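Local coordinates for peroxidase (Cellulomonas bogoriensis 69B4 = DSM 16987, PDB 6QZO), which binds heme b and probably acts as a DyP-type peroxidase, using peroxide to oxidise its substrates, at residues Trp71-Asp74 with Ile75-Thr79; Val103-Gly106 with Pro107-Thr111; Phe179-Ser182 with Pro183-Glu187; Arg209-Pro212 with Asp213-Trp216. All coordinates share one frame; numbering follows the deposited sequence.

Contact 1: Trp71-Asp74 with Ile75-Thr79; sequences WTVD and IERLT
Trp71 O accepts from Ile75 N at 2.7 Å, the first of four consecutive i to i+4 bonds that run through Leu78 N and put Trp71-Asp74 and Ile75-Leu78 on successive turns of helix 61-78. Ile75 O accepts twice, from the backbone N of Thr79 and from its hydroxyl, with Thr79 OG1 at 2.5 Å from Ile75 O. Side chains four apart run alongside each other. Thr72 and Glu76 run side by side: CG2 of Thr72, anti to its backbone N, lies 3.7 Å from OE2 of Glu76, and that oxygen is held by His33 and Trp370. Val73 CG1 lies 3.6 Å from CD of the extended Arg77 chain, methyl against methylene. Ile75 has CG1 anti to its carbonyl carbon (chi1 -65°), which sets CG1 beside Trp71 O and leads CD1 on to Val103. Replacing Ile75 with alanine would probably leave Val101 and Val103 facing a gap. Asp74 OD1 accepts from Leu85 N. The helix packs on the sheet through Ile75 (strand 100-105) and Trp71 (strand 143-149), and on helix 152-165 through Asp74 and Leu78, where Trp71 NE1 also bonds Leu162 O, an alpha/beta packing of the ferredoxin-like fold of DyP peroxidases.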
ATOM      1  N   TRP A  71     -19.678 -15.510   2.344  1.00 18.61           N
ATOM      2  CA  TRP A  71     -18.688 -14.605   2.988  1.00 18.03           C
ATOM      3  C   TRP A  71     -18.379 -15.087   4.407  1.00 18.11           C
ATOM      4  O   TRP A  71     -17.207 -15.038   4.807  1.00 17.40           O
ATOM      5  CB  TRP A  71     -19.177 -13.163   2.993  1.00 17.50           C
ATOM      6  CG  TRP A  71     -18.863 -12.409   1.739  1.00 17.28           C
ATOM      7  CD1 TRP A  71     -18.019 -12.772   0.728  1.00 17.10           C
ATOM      8  CD2 TRP A  71     -19.370 -11.108   1.394  1.00 16.98           C
ATOM      9  NE1 TRP A  71     -17.998 -11.799  -0.226  1.00 17.04           N
ATOM     10  CE2 TRP A  71     -18.807 -10.763   0.153  1.00 16.87           C
ATOM     11  CE3 TRP A  71     -20.265 -10.224   1.998  1.00 16.94           C
ATOM     12  CZ2 TRP A  71     -19.098  -9.563  -0.490  1.00 16.72           C
ATOM     13  CZ3 TRP A  71     -20.554  -9.039   1.360  1.00 16.76           C
ATOM     14  CH2 TRP A  71     -19.983  -8.723   0.134  1.00 16.71           C
ATOM     15  N   THR A  72     -19.396 -15.533   5.140  1.00 18.88           N
ATOM     16  CA  THR A  72     -19.219 -16.050   6.525  1.00 19.43           C
ATOM     17  C   THR A  72     -18.220 -17.207   6.500  1.00 20.00           C
ATOM     18  O   THR A  72     -17.290 -17.209   7.310  1.00 20.24           O
ATOM     19  CB  THR A  72     -20.556 -16.441   7.151  1.00 19.79           C
ATOM     20  OG1 THR A  72     -21.350 -15.249   7.196  1.00 19.72           O
ATOM     21  CG2 THR A  72     -20.375 -17.030   8.533  1.00 20.23           C
ATOM     22  N   VAL A  73     -18.391 -18.142   5.576  1.00 21.24           N
ATOM     23  CA  VAL A  73     -17.440 -19.285   5.400  1.00 22.27           C
ATOM     24  C   VAL A  73     -16.025 -18.728   5.185  1.00 22.76           C
ATOM     25  O   VAL A  73     -15.112 -19.139   5.934  1.00 23.29           O
ATOM     26  CB  VAL A  73     -17.868 -20.200   4.245  1.00 22.61           C
ATOM     27  CG1 VAL A  73     -16.851 -21.295   4.004  1.00 23.16           C
ATOM     28  CG2 VAL A  73     -19.244 -20.808   4.500  1.00 23.23           C
ATOM     29  N   ASP A  74     -15.865 -17.804   4.230  1.00 23.15           N
ATOM     30  CA  ASP A  74     -14.547 -17.245   3.823  1.00 23.74           C
ATOM     31  C   ASP A  74     -13.927 -16.487   5.002  1.00 23.27           C
ATOM     32  O   ASP A  74     -12.723 -16.634   5.226  1.00 23.59           O
ATOM     33  CB  ASP A  74     -14.671 -16.358   2.583  1.00 24.36           C
ATOM     34  CG  ASP A  74     -14.839 -17.147   1.284  1.00 25.70           C
ATOM     35  OD1 ASP A  74     -14.553 -18.359   1.302  1.00 26.58           O
ATOM     36  OD2 ASP A  74     -15.252 -16.531   0.264  1.00 26.36           O
ATOM     37  N   ILE A  75     -14.721 -15.713   5.738  1.00 23.07           N
ATOM     38  CA  ILE A  75     -14.225 -14.962   6.925  1.00 22.98           C
ATOM     39  C   ILE A  75     -13.735 -15.970   7.971  1.00 23.50           C
ATOM     40  O   ILE A  75     -12.636 -15.772   8.514  1.00 24.02           O
ATOM     41  CB  ILE A  75     -15.305 -14.027   7.490  1.00 23.07           C
ATOM     42  CG1 ILE A  75     -15.677 -12.922   6.504  1.00 22.45           C
ATOM     43  CG2 ILE A  75     -14.845 -13.433   8.818  1.00 23.34           C
ATOM     44  CD1 ILE A  75     -16.919 -12.167   6.899  1.00 22.53           C
ATOM     45  N   GLU A  76     -14.521 -17.007   8.255  1.00 23.55           N
ATOM     46  CA  GLU A  76     -14.187 -17.984   9.325  1.00 23.93           C
ATOM     47  C   GLU A  76     -12.887 -18.709   8.957  1.00 23.94           C
ATOM     48  O   GLU A  76     -12.085 -19.003   9.870  1.00 24.25           O
ATOM     49  CB  GLU A  76     -15.346 -18.960   9.557  1.00 24.25           C
ATOM     50  CG  GLU A  76     -16.532 -18.338  10.278  1.00 24.01           C
ATOM     51  CD  GLU A  76     -17.693 -19.268  10.586  1.00 24.33           C
ATOM     52  OE1 GLU A  76     -17.622 -20.440  10.223  1.00 24.41           O
ATOM     53  OE2 GLU A  76     -18.615 -18.843  11.286  1.00 24.55           O
ATOM     54  N   ARG A  77     -12.685 -18.976   7.664  1.00 23.31           N
ATOM     55  CA  ARG A  77     -11.486 -19.687   7.139  1.00 22.75           C
ATOM     56  C   ARG A  77     -10.275 -18.752   7.081  1.00 21.91           C
ATOM     57  O   ARG A  77      -9.251 -19.086   7.692  1.00 22.64           O
ATOM     58  CB  ARG A  77     -11.777 -20.245   5.748  1.00 22.87           C
ATOM     59  CG  ARG A  77     -12.447 -21.606   5.789  1.00 23.64           C
ATOM     60  CD  ARG A  77     -13.301 -21.897   4.580  1.00 24.01           C
ATOM     61  NE  ARG A  77     -13.840 -23.235   4.749  1.00 25.17           N
ATOM     62  CZ  ARG A  77     -13.134 -24.346   4.563  1.00 25.56           C
ATOM     63  NH1 ARG A  77     -11.885 -24.291   4.148  1.00 25.51           N
ATOM     64  NH2 ARG A  77     -13.701 -25.517   4.754  1.00 26.80           N
ATOM     65  N   LEU A  78     -10.369 -17.651   6.342  1.00 20.98           N
ATOM     66  CA  LEU A  78      -9.203 -16.758   6.071  1.00 20.41           C
ATOM     67  C   LEU A  78      -8.631 -16.253   7.407  1.00 20.13           C
ATOM     68  O   LEU A  78      -7.400 -16.294   7.570  1.00 20.40           O
ATOM     69  CB  LEU A  78      -9.617 -15.607   5.148  1.00 20.08           C
ATOM     70  CG  LEU A  78      -9.987 -16.003   3.713  1.00 20.04           C
ATOM     71  CD1 LEU A  78     -10.678 -14.854   2.986  1.00 19.48           C
ATOM     72  CD2 LEU A  78      -8.762 -16.444   2.927  1.00 20.56           C
ATOM     73  N   THR A  79      -9.483 -15.880   8.361  1.00 20.09           N
ATOM     74  CA  THR A  79      -9.074 -15.286   9.673  1.00 20.17           C
ATOM     75  C   THR A  79      -8.365 -16.330  10.551  1.00 20.96           C
ATOM     76  O   THR A  79      -7.675 -15.909  11.507  1.00 21.64           O
ATOM     77  CB  THR A  79     -10.255 -14.635  10.405  1.00 19.76           C
ATOM     78  OG1 THR A  79     -11.257 -15.629  10.619  1.00 20.11           O
ATOM     79  CG2 THR A  79     -10.844 -13.475   9.640  1.00 19.02           C
TER

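Contact 2: Val103-Gly106 with Pro107-Thr111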
ATOM      1  N   VAL A 103     -18.296  -6.505   8.257  1.00 16.13           N
ATOM      2  CA  VAL A 103     -19.351  -6.354   7.211  1.00 16.14           C
ATOM      3  C   VAL A 103     -20.310  -5.249   7.646  1.00 16.14           C
ATOM      4  O   VAL A 103     -20.822  -5.309   8.779  1.00 16.32           O
ATOM      5  CB  VAL A 103     -20.118  -7.671   6.988  1.00 16.43           C
ATOM      6  CG1 VAL A 103     -21.089  -7.573   5.821  1.00 16.37           C
ATOM      7  CG2 VAL A 103     -19.161  -8.832   6.793  1.00 16.73           C
ATOM      8  N   GLY A 104     -20.542  -4.289   6.756  1.00 16.26           N
ATOM      9  CA  GLY A 104     -21.502  -3.189   6.958  1.00 16.43           C
ATOM     10  C   GLY A 104     -22.499  -3.187   5.822  1.00 16.69           C
ATOM     11  O   GLY A 104     -22.106  -3.524   4.672  1.00 16.49           O
ATOM     12  N   PHE A 105     -23.741  -2.835   6.130  1.00 17.18           N
ATOM     13  CA  PHE A 105     -24.859  -2.787   5.159  1.00 17.82           C
ATOM     14  C   PHE A 105     -25.246  -1.330   4.923  1.00 18.12           C
ATOM     15  O   PHE A 105     -25.475  -0.602   5.899  1.00 18.25           O
ATOM     16  CB  PHE A 105     -26.082  -3.551   5.665  1.00 18.23           C
ATOM     17  CG  PHE A 105     -25.847  -4.979   6.081  1.00 18.29           C
ATOM     18  CD1 PHE A 105     -24.841  -5.742   5.501  1.00 18.14           C
ATOM     19  CD2 PHE A 105     -26.688  -5.573   7.018  1.00 18.53           C
ATOM     20  CE1 PHE A 105     -24.664  -7.066   5.883  1.00 18.24           C
ATOM     21  CE2 PHE A 105     -26.509  -6.895   7.386  1.00 18.58           C
ATOM     22  CZ  PHE A 105     -25.494  -7.638   6.825  1.00 18.42           C
ATOM     23  N   GLY A 106     -25.267  -0.939   3.653  1.00 18.82           N
ATOM     24  CA  GLY A 106     -25.819   0.340   3.197  1.00 19.51           C
ATOM     25  C   GLY A 106     -27.317   0.193   2.973  1.00 20.10           C
ATOM     26  O   GLY A 106     -27.827  -0.924   2.906  1.00 21.24           O
ATOM     27  N   PRO A 107     -28.054   1.314   2.850  1.00 20.31           N
ATOM     28  CA  PRO A 107     -29.507   1.268   2.705  1.00 20.84           C
ATOM     29  C   PRO A 107     -29.951   0.367   1.544  1.00 21.11           C
ATOM     30  O   PRO A 107     -30.951  -0.293   1.678  1.00 21.71           O
ATOM     31  CB  PRO A 107     -29.910   2.733   2.481  1.00 20.92           C
ATOM     32  CG  PRO A 107     -28.617   3.468   2.145  1.00 20.63           C
ATOM     33  CD  PRO A 107     -27.525   2.688   2.854  1.00 20.23           C
ATOM     34  N   GLY A 108     -29.217   0.399   0.441  1.00 21.11           N
ATOM     35  CA  GLY A 108     -29.511  -0.350  -0.795  1.00 21.35           C
ATOM     36  C   GLY A 108     -29.565  -1.846  -0.555  1.00 21.33           C
ATOM     37  O   GLY A 108     -30.322  -2.520  -1.270  1.00 21.07           O
ATOM     38  N   LEU A 109     -28.800  -2.363   0.411  1.00 21.57           N
ATOM     39  CA  LEU A 109     -28.861  -3.808   0.751  1.00 22.27           C
ATOM     40  C   LEU A 109     -30.242  -4.117   1.325  1.00 23.60           C
ATOM     41  O   LEU A 109     -30.841  -5.113   0.902  1.00 24.65           O
ATOM     42  CB  LEU A 109     -27.767  -4.217   1.733  1.00 21.84           C
ATOM     43  CG  LEU A 109     -27.716  -5.726   2.013  1.00 21.60           C
ATOM     44  CD1 LEU A 109     -26.285  -6.256   2.052  1.00 21.09           C
ATOM     45  CD2 LEU A 109     -28.427  -6.060   3.319  1.00 21.57           C
ATOM     46  N   LEU A 110     -30.728  -3.293   2.250  1.00 24.81           N
ATOM     47  CA  LEU A 110     -32.041  -3.515   2.911  1.00 26.12           C
ATOM     48  C   LEU A 110     -33.153  -3.366   1.874  1.00 26.84           C
ATOM     49  O   LEU A 110     -34.068  -4.204   1.861  1.00 27.05           O
ATOM     50  CB  LEU A 110     -32.205  -2.536   4.074  1.00 26.72           C
ATOM     51  CG  LEU A 110     -31.631  -3.047   5.389  1.00 27.26           C
ATOM     52  CD1 LEU A 110     -30.118  -2.982   5.369  1.00 27.44           C
ATOM     53  CD2 LEU A 110     -32.179  -2.273   6.569  1.00 27.39           C
ATOM     54  N   THR A 111     -33.045  -2.368   1.001  1.00 27.60           N
ATOM     55  CA  THR A 111     -33.978  -2.161  -0.137  1.00 28.47           C
ATOM     56  C   THR A 111     -34.025  -3.437  -0.978  1.00 28.45           C
ATOM     57  O   THR A 111     -35.144  -3.942  -1.208  1.00 29.42           O
ATOM     58  CB  THR A 111     -33.574  -0.947  -0.979  1.00 28.57           C
ATOM     59  OG1 THR A 111     -33.620   0.170  -0.101  1.00 29.36           O
ATOM     60  CG2 THR A 111     -34.487  -0.702  -2.157  1.00 29.50           C
TER
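Gly106, Phe105 and Leu109 carry the turn by which strand 100-105 passes into helix 107-113. The carbonyl of Gly106 accepts from Leu109 N at 3.0 Å; this i to i+3 bond closes the turn that leads into the helix, with Pro107 following directly on Gly106. The strand and helix directions differ by 71°. The side chain of Phe105 turns toward the helix and meets Leu109 obliquely. Leu109 CG is anti to its backbone N (chi1 -175°), which carries both methyls to the ring. CD2 lies over one face, 4.2 Å from the centroid of the Phe105 ring and 20° off its normal, a CH-pi contact, while Leu109 CD1 lies on the same side of the ring plane, 3.8 Å from Phe105 CD1. Leu110 CD1 adds a looser touch, 4.1 Å from Phe105 CB. Around them Leu68 and Val64 of helix 61-78 and Leu380 of helix 378-381 continue the apolar layer on one side of the N-terminal sheet. Beyond one backbone bond the contact is apolar, so packing rather than charge probably sets how the helix lies against Phe105.

Contact 3: Phe179-Ser182 with Pro183-Glu187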
ATOM      1  N   PHE A 179      -2.924   2.655   5.796  1.00 17.87           N
ATOM      2  CA  PHE A 179      -1.787   2.095   6.552  1.00 17.94           C
ATOM      3  C   PHE A 179      -1.511   2.917   7.811  1.00 18.69           C
ATOM      4  O   PHE A 179      -1.856   4.125   7.895  1.00 18.34           O
ATOM      5  CB  PHE A 179      -0.532   2.057   5.680  1.00 18.01           C
ATOM      6  CG  PHE A 179      -0.102   3.384   5.108  1.00 17.27           C
ATOM      7  CD1 PHE A 179       0.728   4.231   5.828  1.00 17.26           C
ATOM      8  CD2 PHE A 179      -0.504   3.772   3.842  1.00 16.96           C
ATOM      9  CE1 PHE A 179       1.139   5.441   5.300  1.00 17.22           C
ATOM     10  CE2 PHE A 179      -0.085   4.982   3.314  1.00 16.91           C
ATOM     11  CZ  PHE A 179       0.733   5.817   4.041  1.00 17.02           C
ATOM     12  N   ARG A 180      -0.927   2.226   8.789  1.00 19.53           N
ATOM     13  CA  ARG A 180      -0.202   2.798   9.945  1.00 20.38           C
ATOM     14  C   ARG A 180       1.208   2.216   9.875  1.00 20.82           C
ATOM     15  O   ARG A 180       1.559   1.647   8.821  1.00 21.08           O
ATOM     16  CB  ARG A 180      -0.887   2.417  11.260  1.00 20.94           C
ATOM     17  CG  ARG A 180      -2.376   2.744  11.308  1.00 21.16           C
ATOM     18  CD  ARG A 180      -3.003   2.241  12.601  1.00 21.99           C
ATOM     19  NE  ARG A 180      -4.357   2.763  12.736  1.00 22.02           N
ATOM     20  CZ  ARG A 180      -4.931   3.152  13.871  1.00 22.87           C
ATOM     21  NH1 ARG A 180      -4.281   3.116  15.028  1.00 23.67           N
ATOM     22  NH2 ARG A 180      -6.170   3.613  13.838  1.00 22.77           N
ATOM     23  N   ARG A 181       1.955   2.267  10.968  1.00 21.38           N
ATOM     24  CA  ARG A 181       3.308   1.662  11.023  1.00 22.03           C
ATOM     25  C   ARG A 181       3.164   0.132  10.963  1.00 21.66           C
ATOM     26  O   ARG A 181       2.050  -0.383  11.152  1.00 21.82           O
ATOM     27  CB  ARG A 181       4.065   2.242  12.221  1.00 22.64           C
ATOM     28  CG  ARG A 181       4.363   3.720  12.045  1.00 22.81           C
ATOM     29  CD  ARG A 181       5.742   4.097  12.517  1.00 23.79           C
ATOM     30  NE  ARG A 181       6.067   5.507  12.259  1.00 23.83           N
ATOM     31  CZ  ARG A 181       6.941   5.963  11.364  1.00 24.04           C
ATOM     32  NH1 ARG A 181       7.618   5.139  10.572  1.00 24.61           N
ATOM     33  NH2 ARG A 181       7.126   7.265  11.251  1.00 24.24           N
ATOM     34  N   SER A 182       4.239  -0.544  10.565  1.00 21.60           N
ATOM     35  CA  SER A 182       4.294  -2.011  10.384  1.00 21.83           C
ATOM     36  C   SER A 182       4.283  -2.702  11.744  1.00 22.82           C
ATOM     37  O   SER A 182       4.559  -2.086  12.771  1.00 23.43           O
ATOM     38  CB  SER A 182       5.494  -2.367   9.560  1.00 21.90           C
ATOM     39  OG  SER A 182       5.307  -1.899   8.221  1.00 20.87           O
ATOM     40  N   PRO A 183       3.935  -4.003  11.813  1.00 23.78           N
ATOM     41  CA  PRO A 183       4.009  -4.731  13.085  1.00 24.51           C
ATOM     42  C   PRO A 183       5.420  -4.680  13.672  1.00 25.56           C
ATOM     43  O   PRO A 183       6.365  -4.825  12.922  1.00 26.74           O
ATOM     44  CB  PRO A 183       3.606  -6.163  12.711  1.00 24.41           C
ATOM     45  CG  PRO A 183       3.859  -6.222  11.229  1.00 23.88           C
ATOM     46  CD  PRO A 183       3.469  -4.852  10.710  1.00 23.03           C
ATOM     47  N   GLY A 184       5.510  -4.505  14.990  1.00 26.43           N
ATOM     48  CA  GLY A 184       6.768  -4.417  15.750  1.00 27.82           C
ATOM     49  C   GLY A 184       7.375  -3.031  15.650  1.00 28.58           C
ATOM     50  O   GLY A 184       8.473  -2.832  16.185  1.00 29.20           O
ATOM     51  N   ILE A 185       6.695  -2.104  14.977  1.00 29.60           N
ATOM     52  CA  ILE A 185       7.155  -0.696  14.802  1.00 30.93           C
ATOM     53  C   ILE A 185       6.137   0.240  15.456  1.00 32.43           C
ATOM     54  O   ILE A 185       5.009   0.336  14.972  1.00 31.86           O
ATOM     55  CB  ILE A 185       7.401  -0.345  13.323  1.00 29.97           C
ATOM     56  CG1 ILE A 185       8.427  -1.284  12.688  1.00 29.78           C
ATOM     57  CG2 ILE A 185       7.814   1.115  13.184  1.00 30.58           C
ATOM     58  CD1 ILE A 185       8.715  -0.975  11.234  1.00 29.64           C
ATOM     59  N   SER A 186       6.561   0.854  16.556  1.00 36.92           N
ATOM     60  CA  SER A 186       5.821   1.862  17.353  1.00 39.33           C
ATOM     61  C   SER A 186       6.299   3.260  16.950  1.00 41.34           C
ATOM     62  O   SER A 186       7.494   3.411  16.576  1.00 41.04           O
ATOM     63  CB  SER A 186       5.998   1.596  18.830  1.00 39.52           C
ATOM     64  OG  SER A 186       5.418   0.343  19.137  1.00 40.48           O
ATOM     65  N   GLU A 187       5.401   4.240  17.053  1.00 43.06           N
ATOM     66  CA  GLU A 187       5.673   5.660  16.714  1.00 44.96           C
ATOM     67  C   GLU A 187       6.806   6.172  17.597  1.00 47.73           C
ATOM     68  O   GLU A 187       7.145   5.555  18.609  1.00 47.35           O
ATOM     69  CB  GLU A 187       4.417   6.516  16.893  1.00 44.40           C
ATOM     70  CG  GLU A 187       3.222   6.050  16.081  1.00 43.27           C
ATOM     71  CD  GLU A 187       3.320   6.231  14.571  1.00 43.91           C
ATOM     72  OE1 GLU A 187       4.333   6.829  14.095  1.00 44.02           O
ATOM     73  OE2 GLU A 187       2.372   5.779  13.862  1.00 41.45           O
TER
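Arg181 NE donates to Glu187 OE1 at 2.9 Å, a salt bridge that straps together the two arms of a type II beta turn running from Ser182 to Ile185. The carboxylate oxygen sits at the edge of the guanidinium, close to its plane, but is met from 48° above its own plane. The two flat groups are turned 70° apart. Both chains bend at chi2 to meet, and Glu187 OE2 is taken by the backbone N of Arg194. Arg181 NH1 forms a salt bridge with Asp151 and a hydrogen bond with Thr154, both of the second subunit, so one arginine ties the loop to itself and to the dimer partner. A methionine in place of Arg181 would probably leave Glu187 OE1 and Asp151 of the second subunit without their positive mate. The turn is closed by Ile185 N to Ser182 O at 3.1 Å, and Gly184 occupies its third position with the positive phi of a type II turn. Ser182 OG bonds Asp150 O of the second subunit. Packing completes the loop: Ile185 crosses Arg181 at about a right angle, its CG2 3.7 Å from Arg181 CD, and its CD1 lies 3.9 Å from Ser182 CB.

Contact 4: Arg209-Pro212 with Asp213-Trp216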
ATOM      1  N   ARG A 209     -14.735   0.401  26.834  1.00 40.75           N
ATOM      2  CA  ARG A 209     -14.714  -0.352  28.125  1.00 42.34           C
ATOM      3  C   ARG A 209     -15.513   0.427  29.177  1.00 42.56           C
ATOM      4  O   ARG A 209     -16.193  -0.223  29.996  1.00 42.35           O
ATOM      5  CB  ARG A 209     -13.282  -0.618  28.597  1.00 45.62           C
ATOM      6  CG  ARG A 209     -12.473  -1.445  27.607  1.00 48.25           C
ATOM      7  CD  ARG A 209     -11.137  -1.957  28.104  1.00 50.71           C
ATOM      8  NE  ARG A 209     -10.070  -1.400  27.270  1.00 52.26           N
ATOM      9  CZ  ARG A 209      -9.334  -0.319  27.548  1.00 52.57           C
ATOM     10  NH1 ARG A 209      -9.491   0.340  28.683  1.00 52.38           N
ATOM     11  NH2 ARG A 209      -8.417   0.081  26.678  1.00 52.27           N
ATOM     12  N   THR A 210     -15.446   1.763  29.145  1.00 40.83           N
ATOM     13  CA  THR A 210     -16.182   2.649  30.087  1.00 40.53           C
ATOM     14  C   THR A 210     -17.564   2.982  29.510  1.00 40.45           C
ATOM     15  O   THR A 210     -18.528   3.052  30.298  1.00 42.71           O
ATOM     16  CB  THR A 210     -15.415   3.947  30.379  1.00 40.40           C
ATOM     17  OG1 THR A 210     -15.375   4.696  29.164  1.00 38.48           O
ATOM     18  CG2 THR A 210     -14.015   3.724  30.908  1.00 40.57           C
ATOM     19  N   ASP A 211     -17.662   3.190  28.193  1.00 38.17           N
ATOM     20  CA  ASP A 211     -18.863   3.781  27.546  1.00 36.60           C
ATOM     21  C   ASP A 211     -19.362   2.869  26.424  1.00 34.87           C
ATOM     22  O   ASP A 211     -19.564   3.323  25.299  1.00 35.20           O
ATOM     23  CB  ASP A 211     -18.543   5.204  27.083  1.00 36.75           C
ATOM     24  CG  ASP A 211     -18.224   6.150  28.235  1.00 37.90           C
ATOM     25  OD1 ASP A 211     -19.085   6.298  29.133  1.00 38.53           O
ATOM     26  OD2 ASP A 211     -17.120   6.719  28.247  1.00 38.25           O
ATOM     27  N   PRO A 212     -19.626   1.568  26.697  1.00 33.19           N
ATOM     28  CA  PRO A 212     -20.043   0.635  25.645  1.00 31.36           C
ATOM     29  C   PRO A 212     -21.379   1.021  24.985  1.00 30.56           C
ATOM     30  O   PRO A 212     -21.560   0.704  23.824  1.00 29.17           O
ATOM     31  CB  PRO A 212     -20.168  -0.714  26.376  1.00 32.47           C
ATOM     32  CG  PRO A 212     -20.375  -0.338  27.848  1.00 33.40           C
ATOM     33  CD  PRO A 212     -19.567   0.931  28.027  1.00 33.68           C
ATOM     34  N   ASP A 213     -22.262   1.721  25.707  1.00 30.76           N
ATOM     35  CA  ASP A 213     -23.614   2.105  25.216  1.00 31.06           C
ATOM     36  C   ASP A 213     -23.506   3.169  24.111  1.00 30.85           C
ATOM     37  O   ASP A 213     -24.520   3.376  23.404  1.00 31.35           O
ATOM     38  CB  ASP A 213     -24.502   2.591  26.366  1.00 31.51           C
ATOM     39  CG  ASP A 213     -23.999   3.865  27.022  1.00 32.06           C
ATOM     40  OD1 ASP A 213     -22.874   3.839  27.585  1.00 32.00           O
ATOM     41  OD2 ASP A 213     -24.723   4.882  26.945  1.00 32.13           O
ATOM     42  N   LEU A 214     -22.350   3.832  23.973  1.00 29.71           N
ATOM     43  CA  LEU A 214     -22.127   4.886  22.946  1.00 28.99           C
ATOM     44  C   LEU A 214     -21.554   4.288  21.656  1.00 28.37           C
ATOM     45  O   LEU A 214     -21.436   5.042  20.676  1.00 27.59           O
ATOM     46  CB  LEU A 214     -21.189   5.956  23.515  1.00 29.01           C
ATOM     47  CG  LEU A 214     -21.704   6.698  24.745  1.00 29.28           C
ATOM     48  CD1 LEU A 214     -20.742   7.804  25.168  1.00 29.31           C
ATOM     49  CD2 LEU A 214     -23.092   7.278  24.494  1.00 29.45           C
ATOM     50  N   LEU A 215     -21.229   2.996  21.649  1.00 28.64           N
ATOM     51  CA  LEU A 215     -20.683   2.275  20.473  1.00 27.73           C
ATOM     52  C   LEU A 215     -21.678   1.219  19.992  1.00 29.01           C
ATOM     53  O   LEU A 215     -21.980   1.171  18.776  1.00 29.90           O
ATOM     54  CB  LEU A 215     -19.361   1.618  20.889  1.00 27.33           C
ATOM     55  CG  LEU A 215     -18.710   0.722  19.837  1.00 26.02           C
ATOM     56  CD1 LEU A 215     -18.401   1.534  18.598  1.00 25.44           C
ATOM     57  CD2 LEU A 215     -17.461   0.057  20.387  1.00 26.06           C
ATOM     58  N   TRP A 216     -22.132   0.381  20.920  1.00 30.95           N
ATOM     59  CA  TRP A 216     -22.882  -0.873  20.653  1.00 31.34           C
ATOM     60  C   TRP A 216     -24.388  -0.627  20.809  1.00 33.82           C
ATOM     61  O   TRP A 216     -24.788  -0.044  21.836  1.00 34.35           O
ATOM     62  CB  TRP A 216     -22.408  -1.965  21.611  1.00 30.76           C
ATOM     63  CG  TRP A 216     -20.957  -2.339  21.517  1.00 29.67           C
ATOM     64  CD1 TRP A 216     -20.076  -2.413  22.557  1.00 29.51           C
ATOM     65  CD2 TRP A 216     -20.229  -2.761  20.346  1.00 28.35           C
ATOM     66  NE1 TRP A 216     -18.856  -2.848  22.118  1.00 29.30           N
ATOM     67  CE2 TRP A 216     -18.919  -3.073  20.769  1.00 28.70           C
ATOM     68  CE3 TRP A 216     -20.548  -2.918  18.993  1.00 27.47           C
ATOM     69  CZ2 TRP A 216     -17.932  -3.514  19.882  1.00 28.36           C
ATOM     70  CZ3 TRP A 216     -19.580  -3.365  18.118  1.00 26.86           C
ATOM     71  CH2 TRP A 216     -18.285  -3.647  18.556  1.00 27.44           C
TER
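Pro212 O receives two backbone donors, Leu215 N at 3.2 Å and Trp216 N at 3.0 Å. The two come from different directions: Trp216 N lies almost in line with the carbonyl bond, at a C=O to donor angle of 171°, whereas Leu215 N stands 61° above the carbonyl plane. One residue earlier, Asp211 O accepts from Leu214 N at 3.1 Å. The i to i+3 bonds from Asp211 O and Pro212 O describe a short 3-10 turn, and the i to i+4 bond from Trp216 N follows as the chain leaves it, in the long connection between strands 170-179 and 229-238 that carries heme-binding Gly202, Thr203 and Ala204. Over this backbone the side chains touch lightly. CD1 of Leu214 lies 3.9 Å from Asp211 CB, and the pyrrolidine carbon CB of Pro212 comes within 4.2 Å of Trp216 CD1. Asp213 CG sits between its backbone N and carbonyl carbon (chi1 64°), which swings OD1 back over Asp211. The two carboxylates come near each other, with 4.8 Å between Asp211 OD1 and Asp213 OD1, and Arg301 NH2 forms salt bridges with both, probably offsetting their mutual repulsion. Further out, Arg333 NE bonds Asp213 O and Gln338 bonds Leu214 O, while the indole of Trp216 stacks with His36; the side chain of Asp211 is about 12 Å from the heme.

Overall arrangement
Contacts 1 and 2 are buried in the N-terminal half and lie on adjoining elements: Ile75 CD1 of contact 1 meets Val103 CG2 of contact 2 at 4.0 Å, where helix 61-78 lies on strand 100-105. Contacts 3 and 4 are partly buried in the one long connection between strands 170-179 and 229-238, nearest atoms about 13 Å apart. Chemistry follows place: backbone bonds and apolar side chains in the first two; a salt bridge across contact 3; in contact 4 backbone bonds, with the acidic side chains paired to Arg301 outside it. Contact 3 alone meets the second subunit. The side chains of Glu187 (contact 3) and Asp211 (contact 4) are each about 12 Å from the heme.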